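Local coordinates for putative nucleoprotein (Infectious salmon anemia virus, PDB 4EWC) that encapsidates the negative-strand viral RNA, shielding it from nucleases and forming the ribonucleoprotein that serves as template for transcription and replication, at residues R385-F390 with D411-G416; V440-V445 with N462-S467; R498-P503 with T570-E575. All blocks are in the same frame, centred on the assembly; numbering follows the deposited sequence.

Contact 1 of 3, residues R385-F390 with D411-G416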
# COMPACT_ATOMS: atom_id res chain seq x y z
N ARG A 385 -20.69 14.43 -5.93
CA ARG A 385 -20.06 15.72 -5.58
C ARG A 385 -19.91 15.82 -4.08
O ARG A 385 -20.87 15.70 -3.33
CB ARG A 385 -20.88 16.89 -6.09
CG ARG A 385 -20.96 16.98 -7.59
CD ARG A 385 -21.86 18.11 -8.04
NE ARG A 385 -22.12 17.99 -9.47
CZ ARG A 385 -21.29 18.44 -10.40
NH1 ARG A 385 -20.15 19.02 -10.05
NH2 ARG A 385 -21.60 18.29 -11.69
N THR A 386 -18.68 16.06 -3.64
CA THR A 386 -18.39 16.08 -2.22
C THR A 386 -17.76 17.40 -1.82
O THR A 386 -16.79 17.85 -2.42
CB THR A 386 -17.41 14.95 -1.84
OG1 THR A 386 -17.90 13.72 -2.35
CG2 THR A 386 -17.26 14.85 -0.33
N THR A 387 -18.31 18.03 -0.80
CA THR A 387 -17.71 19.22 -0.25
C THR A 387 -17.15 18.89 1.13
O THR A 387 -17.61 17.95 1.76
CB THR A 387 -18.72 20.41 -0.23
OG1 THR A 387 -18.10 21.53 0.40
CG2 THR A 387 -19.93 20.07 0.55
N LYS A 388 -16.15 19.66 1.58
CA LYS A 388 -15.43 19.43 2.84
C LYS A 388 -14.32 20.47 2.98
O LYS A 388 -13.95 21.13 2.01
CB LYS A 388 -14.77 18.05 2.87
CG LYS A 388 -13.62 17.93 1.88
CD LYS A 388 -12.83 16.67 2.06
CE LYS A 388 -13.59 15.44 1.57
NZ LYS A 388 -12.90 14.18 1.96
N CYS A 389 -13.76 20.59 4.18
CA CYS A 389 -12.57 21.43 4.42
C CYS A 389 -11.38 20.64 4.96
O CYS A 389 -11.51 19.54 5.50
CB CYS A 389 -12.87 22.59 5.35
SG CYS A 389 -13.07 22.13 7.05
N PHE A 390 -10.21 21.24 4.80
CA PHE A 390 -8.97 20.65 5.29
C PHE A 390 -8.42 21.48 6.45
O PHE A 390 -7.75 22.51 6.25
CB PHE A 390 -7.97 20.52 4.14
CG PHE A 390 -8.48 19.71 3.00
CD1 PHE A 390 -8.70 18.33 3.15
CD2 PHE A 390 -8.81 20.30 1.79
CE1 PHE A 390 -9.20 17.57 2.10
CE2 PHE A 390 -9.31 19.54 0.74
CZ PHE A 390 -9.50 18.18 0.90
N ASP A 411 -6.55 29.43 3.43
CA ASP A 411 -7.52 28.73 2.62
C ASP A 411 -7.53 27.27 3.01
O ASP A 411 -6.54 26.54 2.80
CB ASP A 411 -7.19 28.87 1.13
CG ASP A 411 -8.34 28.49 0.24
OD1 ASP A 411 -9.26 27.78 0.72
OD2 ASP A 411 -8.33 28.88 -0.94
N PHE A 412 -8.64 26.83 3.59
CA PHE A 412 -8.75 25.43 4.02
C PHE A 412 -9.60 24.62 3.05
O PHE A 412 -9.84 23.44 3.30
CB PHE A 412 -9.36 25.34 5.41
CG PHE A 412 -8.55 26.04 6.47
CD1 PHE A 412 -7.20 25.77 6.64
CD2 PHE A 412 -9.16 26.97 7.32
CE1 PHE A 412 -6.47 26.41 7.64
CE2 PHE A 412 -8.44 27.60 8.31
CZ PHE A 412 -7.09 27.32 8.47
N MSE A 413 -10.07 25.26 1.98
CA MSE A 413 -10.91 24.61 0.97
C MSE A 413 -10.10 24.01 -0.18
O MSE A 413 -10.36 22.88 -0.58
CB MSE A 413 -11.92 25.60 0.39
CG MSE A 413 -12.89 26.24 1.37
SE MSE A 413 -14.10 25.05 2.37
CE MSE A 413 -15.13 24.28 0.90
N LYS A 414 -9.13 24.76 -0.71
CA LYS A 414 -8.39 24.33 -1.90
C LYS A 414 -7.51 23.09 -1.69
O LYS A 414 -7.39 22.26 -2.59
CB LYS A 414 -7.53 25.47 -2.48
CG LYS A 414 -6.34 25.88 -1.58
CD LYS A 414 -5.36 26.84 -2.28
CE LYS A 414 -4.52 27.63 -1.27
NZ LYS A 414 -3.48 26.82 -0.54
N ASN A 415 -6.89 22.98 -0.52
CA ASN A 415 -6.06 21.84 -0.17
C ASN A 415 -5.66 21.89 1.30
O ASN A 415 -6.21 22.69 2.07
CB ASN A 415 -4.83 21.73 -1.08
CG ASN A 415 -3.98 23.00 -1.09
OD1 ASN A 415 -3.68 23.58 -0.04
ND2 ASN A 415 -3.57 23.42 -2.28
N GLY A 416 -4.72 21.05 1.71
CA GLY A 416 -4.32 20.98 3.10
C GLY A 416 -3.07 21.74 3.50
O GLY A 416 -2.57 21.53 4.60
O HOH W 1 -5.81 23.34 4.74
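F390 and F412 meet through their backbones in the one direct hydrogen bond between these two loop segments: F390 N donates to F412 O over 2.7 Å, nearly straight at 166° and in the plane of the carbonyl. The F390 side chain then packs against the second loop. Its CG stands anti to its own carbonyl carbon (chi1 -58°), and across these two segments CB and the ring meet main-chain atoms of M413, N415 and G416. The edge of the F390 ring faces M413 O, with CE2 3.7 Å away, F390 CB comes to 3.5 Å from N415 O, and the same CB rests on G416 CA. In return, F412 CB lies 3.4 Å from F390 O. That carbonyl is also joined to N415 O by a water that donates to both, 2.6 Å from F390 O and 2.8 Å from N415 O.

Selenomethionine M413 starts out away from the first segment, but bends at chi2 and chi3 so that its end folds back: CE reaches K388 O at 3.5 Å, and SE lies against C389 CB.

The second shell shapes the turn that presents F412 O. D411 OD1 accepts from M413 N at 2.9 Å, an Asx turn, while D411 N is held by D418. Helices 142-162 and 253-269 pack on C389 and M413, and K388 NZ bonds to V450 O and to S521 O of the second subunit. The whole is a buried loop-to-loop junction in the orthomyxovirus nucleoprotein C-terminal region, tying the chain entering helix 394-402 to the chain leaving it, whose G416 is the N-cap of helix 417-425.

Contact 2 of 3, residues V440-V445 with N462-S467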
# COMPACT_ATOMS: atom_id res chain seq x y z
N VAL A 440 -2.69 4.86 16.61
CA VAL A 440 -4.14 5.03 16.51
C VAL A 440 -4.51 6.51 16.45
O VAL A 440 -5.26 6.94 15.57
CB VAL A 440 -4.87 4.40 17.70
CG1 VAL A 440 -6.36 4.72 17.65
CG2 VAL A 440 -4.66 2.90 17.72
N ALA A 441 -3.95 7.29 17.37
CA ALA A 441 -4.22 8.72 17.43
C ALA A 441 -3.81 9.40 16.13
O ALA A 441 -4.55 10.23 15.60
CB ALA A 441 -3.51 9.36 18.62
N ARG A 442 -2.64 9.02 15.60
CA ARG A 442 -2.18 9.57 14.32
C ARG A 442 -3.14 9.26 13.16
O ARG A 442 -3.37 10.10 12.28
CB ARG A 442 -0.76 9.10 14.02
CG ARG A 442 0.23 9.65 15.04
CD ARG A 442 1.64 9.15 14.81
NE ARG A 442 2.29 9.88 13.75
CZ ARG A 442 2.85 11.08 13.89
NH1 ARG A 442 2.84 11.68 15.08
NH2 ARG A 442 3.41 11.68 12.85
N THR A 443 -3.73 8.07 13.18
CA THR A 443 -4.75 7.69 12.20
C THR A 443 -6.01 8.55 12.35
O THR A 443 -6.66 8.88 11.37
CB THR A 443 -5.10 6.17 12.28
OG1 THR A 443 -3.93 5.38 12.06
CG2 THR A 443 -6.12 5.80 11.25
N CYS A 444 -6.35 8.91 13.58
CA CYS A 444 -7.55 9.70 13.85
C CYS A 444 -7.40 11.15 13.38
O CYS A 444 -8.37 11.80 12.99
CB CYS A 444 -7.85 9.67 15.35
SG CYS A 444 -8.60 8.14 15.83
N VAL A 445 -6.17 11.62 13.46
CA VAL A 445 -5.79 12.92 12.99
C VAL A 445 -5.84 12.94 11.46
O VAL A 445 -6.43 13.84 10.87
CB VAL A 445 -4.37 13.28 13.51
CG1 VAL A 445 -3.72 14.43 12.70
CG2 VAL A 445 -4.43 13.62 14.98
N ASN A 462 0.78 8.51 4.10
CA ASN A 462 1.63 9.64 3.75
C ASN A 462 1.21 10.98 4.38
O ASN A 462 2.03 11.87 4.55
CB ASN A 462 1.77 9.79 2.24
CG ASN A 462 2.61 8.69 1.64
OD1 ASN A 462 3.78 8.89 1.31
ND2 ASN A 462 2.01 7.51 1.51
N ALA A 463 -0.08 11.11 4.70
CA ALA A 463 -0.58 12.36 5.24
C ALA A 463 -0.05 12.59 6.65
O ALA A 463 0.47 13.65 6.95
CB ALA A 463 -2.10 12.39 5.21
N VAL A 464 -0.18 11.59 7.51
CA VAL A 464 0.37 11.66 8.85
C VAL A 464 1.23 10.44 9.06
O VAL A 464 0.72 9.39 9.43
CB VAL A 464 -0.71 11.66 9.94
CG1 VAL A 464 -0.07 11.73 11.32
CG2 VAL A 464 -1.67 12.81 9.74
N PRO A 465 2.55 10.57 8.82
CA PRO A 465 3.44 9.41 8.85
C PRO A 465 3.29 8.67 10.17
O PRO A 465 3.06 9.30 11.21
CB PRO A 465 4.83 10.02 8.76
CG PRO A 465 4.63 11.31 8.09
CD PRO A 465 3.31 11.81 8.62
N GLY A 466 3.40 7.35 10.11
CA GLY A 466 3.43 6.57 11.33
C GLY A 466 2.05 6.17 11.79
O GLY A 466 1.91 5.43 12.77
N SER A 467 1.02 6.64 11.11
CA SER A 467 -0.32 6.24 11.49
C SER A 467 -0.57 4.79 11.06
O SER A 467 0.12 4.26 10.18
CB SER A 467 -1.37 7.18 10.88
OG SER A 467 -1.25 7.19 9.47
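R442 sends CG out beside its backbone N, anti to the carbonyl carbon (chi1 -65°), continues extended to CD, and then bends at chi3 (79°), which turns NE toward the loop at P465. Across from it, V464 sets CG1 anti to its own backbone N, bringing that methyl up to the arginine.

The guanidinium grips P465 O side-on with two nitrogens, NE at 2.7 Å and NH2 at 2.9 Å, and the oxygen lies almost in the guanidinium plane. The NE bond runs nearly along the C=O axis, whereas the NH2 bond is more bent, with an angle of 137° at the hydrogen. V464 CG1 meanwhile sits over one face of the same group, 3.8 Å from R442 NH2, so polar contact at the edge and apolar contact over the face share one side chain. The remaining terminal nitrogen, R442 NH1, bonds to R493 O.

What offers P465 O to the arginine is a type II beta turn, V464 to S467, which follows the end of helix 457-463 and packs against helix 438-449. G466 occupies its third position with a positive phi, where a side chain would jam against the preceding carbonyl. V464 O closes the turn, accepting from both S467 N and S467 OG, the latter at 3.0 Å.

With its hydroxyl committed to that turn, S467 offers its CB to the helix, 3.7 Å from R442 CB and 3.3 Å from T443 OG1. The T443 hydroxyl has its polar partners in E468 O and S439 O. Three residues on from R442, V445 CG1 meets V464 CG2 at 3.9 Å, the two valines crossing at about a right angle, with W174 of helix 174-188 also packed on V445.

Contact 3 of 3, residues R498-P503 with T570-E575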
# COMPACT_ATOMS: atom_id res chain seq x y z
N ARG A 498 1.75 15.88 5.67
CA ARG A 498 1.66 16.15 4.22
C ARG A 498 0.24 16.26 3.70
O ARG A 498 -0.69 15.70 4.28
CB ARG A 498 2.38 15.07 3.43
CG ARG A 498 3.85 15.31 3.21
CD ARG A 498 4.40 14.22 2.34
NE ARG A 498 5.50 14.70 1.52
CZ ARG A 498 6.18 13.93 0.67
NH1 ARG A 498 5.87 12.63 0.55
NH2 ARG A 498 7.17 14.47 -0.05
N TYR A 499 0.06 16.96 2.59
CA TYR A 499 -1.27 17.05 1.97
C TYR A 499 -1.22 16.62 0.51
O TYR A 499 -0.19 16.73 -0.14
CB TYR A 499 -1.87 18.47 2.13
CG TYR A 499 -1.22 19.52 1.26
CD1 TYR A 499 -1.69 19.76 -0.01
CD2 TYR A 499 -0.14 20.27 1.71
CE1 TYR A 499 -1.11 20.69 -0.83
CE2 TYR A 499 0.46 21.22 0.91
CZ TYR A 499 -0.04 21.42 -0.37
OH TYR A 499 0.51 22.36 -1.21
N GLU A 500 -2.33 16.10 0.01
CA GLU A 500 -2.40 15.67 -1.39
C GLU A 500 -2.59 16.87 -2.34
O GLU A 500 -3.48 17.70 -2.13
CB GLU A 500 -3.54 14.66 -1.60
CG GLU A 500 -3.84 14.35 -3.08
CD GLU A 500 -4.88 13.24 -3.28
OE1 GLU A 500 -5.83 13.13 -2.49
OE2 GLU A 500 -4.74 12.47 -4.24
N ALA A 501 -1.75 16.95 -3.37
CA ALA A 501 -1.91 17.97 -4.39
C ALA A 501 -3.23 17.70 -5.08
O ALA A 501 -3.58 16.57 -5.34
CB ALA A 501 -0.78 17.93 -5.40
N ARG A 502 -3.97 18.76 -5.36
CA ARG A 502 -5.19 18.64 -6.09
C ARG A 502 -4.82 18.45 -7.56
O ARG A 502 -4.07 19.23 -8.12
CB ARG A 502 -6.04 19.90 -5.88
CG ARG A 502 -7.47 19.73 -6.29
CD ARG A 502 -8.22 21.02 -6.16
NE ARG A 502 -8.62 21.32 -4.79
CZ ARG A 502 -9.67 20.77 -4.18
NH1 ARG A 502 -10.43 19.87 -4.79
NH2 ARG A 502 -9.96 21.13 -2.94
N PRO A 503 -5.32 17.37 -8.18
CA PRO A 503 -4.95 17.07 -9.57
C PRO A 503 -5.64 18.00 -10.59
O PRO A 503 -6.79 18.39 -10.36
CB PRO A 503 -5.43 15.64 -9.76
CG PRO A 503 -6.55 15.47 -8.77
CD PRO A 503 -6.25 16.38 -7.60
N THR A 570 -0.65 9.90 -7.39
CA THR A 570 -0.97 11.22 -6.86
C THR A 570 0.23 11.80 -6.08
O THR A 570 1.14 11.07 -5.69
CB THR A 570 -2.27 11.16 -6.02
OG1 THR A 570 -2.70 12.49 -5.68
CG2 THR A 570 -2.11 10.32 -4.77
N PHE A 571 0.25 13.10 -5.88
CA PHE A 571 1.40 13.72 -5.25
C PHE A 571 1.09 14.14 -3.84
O PHE A 571 0.06 14.75 -3.57
CB PHE A 571 1.89 14.91 -6.09
CG PHE A 571 2.48 14.52 -7.40
CD1 PHE A 571 1.67 14.29 -8.50
CD2 PHE A 571 3.85 14.34 -7.54
CE1 PHE A 571 2.22 13.89 -9.72
CE2 PHE A 571 4.40 13.95 -8.76
CZ PHE A 571 3.59 13.73 -9.84
N MSE A 572 1.98 13.77 -2.91
CA MSE A 572 1.92 14.27 -1.55
C MSE A 572 2.93 15.43 -1.42
O MSE A 572 4.08 15.31 -1.82
CB MSE A 572 2.27 13.18 -0.56
CG MSE A 572 1.39 11.93 -0.66
SE MSE A 572 -0.52 12.40 -0.38
CE MSE A 572 -1.15 12.02 -2.13
N VAL A 573 2.47 16.54 -0.86
CA VAL A 573 3.24 17.77 -0.85
C VAL A 573 3.74 18.11 0.55
O VAL A 573 2.97 18.19 1.50
CB VAL A 573 2.39 18.94 -1.45
CG1 VAL A 573 3.10 20.24 -1.33
CG2 VAL A 573 2.07 18.67 -2.91
N GLY A 574 5.06 18.25 0.68
CA GLY A 574 5.67 18.79 1.88
C GLY A 574 6.26 20.15 1.55
O GLY A 574 6.29 20.57 0.39
N GLU A 575 6.72 20.88 2.56
CA GLU A 575 7.37 22.16 2.31
C GLU A 575 8.71 21.96 1.61
O GLU A 575 9.19 22.84 0.91
CB GLU A 575 7.59 22.88 3.63
CG GLU A 575 8.06 21.93 4.71
CD GLU A 575 8.33 22.64 6.01
OE1 GLU A 575 8.35 23.89 5.98
OE2 GLU A 575 8.53 21.95 7.03
O HOH W 2 -1.83 14.66 -6.99
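Y499 meets V573 through its ring and hydroxyl. Its CB packs on G416 CA, and the first torsion (chi1 73°) sets CG between the backbone N and the carbonyl carbon. Beyond CG, Y499 CD2 passes 3.7 Å from V573 O, and the ring then takes V573 CB over one face, a CH-pi contact of 3.9 Å to the centroid, offset toward the rim. At the tip, Y499 OH comes to 3.3 Å from V573 CG1, while N415, E417 and C420 also pack on this side chain.

The backbones of this pair belong to an antiparallel ladder in which the short strand 499-500 edges the longer strand 568-574, itself paired with 577-583. Y499 and V573 form the hydrogen-bonded pair: V573 N gives a firm bond to Y499 O at 2.8 Å, the return bond from Y499 N being weak. Just past the strand, A501 N donates to F571 O.

E500 and M572 share the other side of the sheet, where the extended glutamate brings OE2 to the T570 hydroxyl, modelled so close that the bond length is doubtful; E500 OE1 bonds to S521 of the second subunit. R498 lays its guanidinium face over M572 O, 3.5 Å from R498 CZ.

How the contacts relate
Three ways of joining chain segments appear within the C-terminal region of one nucleoprotein. Contact 1 is the buried case, loop against loop, with a single direct backbone bond; contacts 2 and 3 are partly buried. Contact 2 sets a turn against a helix through an arginine and methyl groups; contact 3 is strand pairing and lies farthest of the three from the chain centre. Contact 3 touches both others. R502 NE bonds to K414 O, and Y499 packs on N415 and G416 of contact 1, while R498 N bonds to A463 O and M572 packs on N462 of contact 2. Contacts 1 and 2 do not touch, their nearest atoms being about 9 Å apart. The second subunit reaches contacts 1 and 3 but not contact 2.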